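PDB 1Z7U: HTH hxlR-type domain-containing protein from Enterococcus faecalis, which probably binds DNA through a winged helix-turn-helix of the HxlR type and is a putative transcriptional regulator. Local coordinates for the interface of chains A and B. Coordinates in Å, arbitrary orientation; residue numbers count along the deposited sequence, not the author numbering. Chains: chain A/B, hypothetical protein EF0647.

The interface of chains A and B. Residues chain A 6, 8, 11-12; chain B 25, 93-94, 97.
B:Cys97, on the long C-terminal helix 84-109 of chain B, points its thiol into the N-terminal helix 8-17 of chain A, where A:Lys8 and A:Ser11 flank the sulfur while A:Ile12 packs on the cysteine's CB. This patch, repeated by the two-fold symmetry, belongs to a pairing of chains that is plausibly the dimer typical of such regulators. The cysteine SG stands anti to the backbone N (chi1 175°), which carries the sulfur away from its own helix toward A:Thr6 and the start of the partner helix. There B:Cys97 SG donates a weak hydrogen bond to A:Ser11 OG (3.3 Å). A:Ser11 OG in turn donates a weak bond to B:Cys97 O (3.3 Å), so the serine oxygen bridges the side chain and main chain of one residue. A:Lys8 runs alongside the cysteine: A:Lys8 CG packs on B:Cys97 SG at 3.8 Å, and the chain then bends at chi3 (-92°), bringing the terminal amine NZ near the B:Ser94 hydroxyl without a hydrogen bond. One turn on, A:Ile12 CG1 lies against B:Cys97 CB at 3.9 Å. Both CG1 and CD1 of the isoleucine also face the backbone O of B:Leu93. At the apolar end of the patch, A:Ile12 and B:Leu25, from helix 24-31, reach toward each other tip to tip, with A:Ile12 CD1 3.8 Å from B:Leu25 CD1.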
ATOM      1  N   THR A   6      -0.796  15.476  -7.467  1.00 29.74           N
ATOM      2  CA  THR A   6      -0.203  14.156  -7.603  1.00 28.99           C
ATOM      3  C   THR A   6      -1.255  13.124  -8.000  1.00 28.76           C
ATOM      4  O   THR A   6      -2.273  12.971  -7.320  1.00 28.87           O
ATOM      5  CB  THR A   6       0.529  13.716  -6.303  1.00 29.12           C
ATOM      6  OG1 THR A   6       1.702  14.527  -6.108  1.00 29.02           O
ATOM      7  CG2 THR A   6       0.944  12.248  -6.374  1.00 28.07           C
ATOM      8  N   LYS A   8      -2.639   9.775  -7.729  1.00 25.81           N
ATOM      9  CA  LYS A   8      -2.532   8.744  -6.711  1.00 25.11           C
ATOM     10  C   LYS A   8      -2.268   7.315  -7.231  1.00 24.93           C
ATOM     11  O   LYS A   8      -1.427   6.601  -6.681  1.00 23.99           O
ATOM     12  CB  LYS A   8      -3.759   8.784  -5.808  1.00 25.37           C
ATOM     13  CG  LYS A   8      -3.613   7.911  -4.580  1.00 26.39           C
ATOM     14  CD  LYS A   8      -4.690   8.168  -3.564  1.00 28.00           C
ATOM     15  CE  LYS A   8      -4.240   9.210  -2.582  1.00 28.76           C
ATOM     16  NZ  LYS A   8      -5.284   9.385  -1.559  1.00 31.13           N
ATOM     17  N   SER A  11       1.319   6.899  -8.672  1.00 23.94           N
ATOM     18  CA  SER A  11       2.338   6.834  -7.645  1.00 24.51           C
ATOM     19  C   SER A  11       2.206   5.687  -6.635  1.00 24.39           C
ATOM     20  O   SER A  11       3.222   5.200  -6.140  1.00 24.09           O
ATOM     21  CB  SER A  11       2.666   8.193  -7.025  1.00 24.33           C
ATOM     22  OG  SER A  11       1.602   8.736  -6.338  1.00 27.54           O
ATOM     23  N   ILE A  12       0.982   5.220  -6.370  1.00 24.20           N
ATOM     24  CA  ILE A  12       0.818   3.923  -5.714  1.00 24.06           C
ATOM     25  C   ILE A  12       1.500   2.794  -6.521  1.00 24.80           C
ATOM     26  O   ILE A  12       2.315   2.035  -5.976  1.00 24.74           O
ATOM     27  CB  ILE A  12      -0.658   3.597  -5.404  1.00 23.72           C
ATOM     28  CG1 ILE A  12      -1.115   4.423  -4.191  1.00 22.69           C
ATOM     29  CG2 ILE A  12      -0.836   2.108  -5.146  1.00 23.21           C
ATOM     30  CD1 ILE A  12      -2.627   4.541  -4.024  1.00 20.18           C
TER
ATOM     31  N   LEU B  25     -10.375   3.934  -6.097  1.00 26.25           N
ATOM     32  CA  LEU B  25      -9.448   4.922  -5.534  1.00 26.38           C
ATOM     33  C   LEU B  25     -10.006   6.313  -5.684  1.00 25.88           C
ATOM     34  O   LEU B  25      -9.924   7.110  -4.775  1.00 25.45           O
ATOM     35  CB  LEU B  25      -8.082   4.903  -6.215  1.00 26.57           C
ATOM     36  CG  LEU B  25      -6.853   4.255  -5.592  1.00 26.75           C
ATOM     37  CD1 LEU B  25      -5.632   4.744  -6.389  1.00 26.91           C
ATOM     38  CD2 LEU B  25      -6.695   4.509  -4.101  1.00 24.50           C
ATOM     39  N   LEU B  93      -2.858   3.850   2.117  1.00 20.76           N
ATOM     40  CA  LEU B  93      -2.588   4.108   0.713  1.00 20.61           C
ATOM     41  C   LEU B  93      -1.910   5.451   0.472  1.00 21.34           C
ATOM     42  O   LEU B  93      -1.079   5.558  -0.436  1.00 21.03           O
ATOM     43  CB  LEU B  93      -3.853   3.997  -0.126  1.00 20.51           C
ATOM     44  CG  LEU B  93      -4.525   2.623  -0.144  1.00 20.18           C
ATOM     45  CD1 LEU B  93      -5.999   2.765  -0.561  1.00 18.33           C
ATOM     46  CD2 LEU B  93      -3.758   1.648  -1.038  1.00 20.56           C
ATOM     47  N   SER B  94      -2.245   6.467   1.281  1.00 21.47           N
ATOM     48  CA  SER B  94      -1.571   7.776   1.172  1.00 22.09           C
ATOM     49  C   SER B  94      -0.075   7.724   1.441  1.00 21.65           C
ATOM     50  O   SER B  94       0.690   8.441   0.801  1.00 21.64           O
ATOM     51  CB  SER B  94      -2.191   8.815   2.097  1.00 22.11           C
ATOM     52  OG  SER B  94      -3.526   9.056   1.720  1.00 24.29           O
ATOM     53  N   CYS B  97       1.399   6.072  -1.574  1.00 25.06           N
ATOM     54  CA  CYS B  97       1.357   7.119  -2.590  1.00 25.35           C
ATOM     55  C   CYS B  97       2.484   8.158  -2.427  1.00 25.50           C
ATOM     56  O   CYS B  97       3.120   8.555  -3.411  1.00 25.24           O
ATOM     57  CB  CYS B  97      -0.017   7.825  -2.538  1.00 25.02           C
ATOM     58  SG  CYS B  97      -0.192   9.258  -3.637  1.00 27.50           S
TER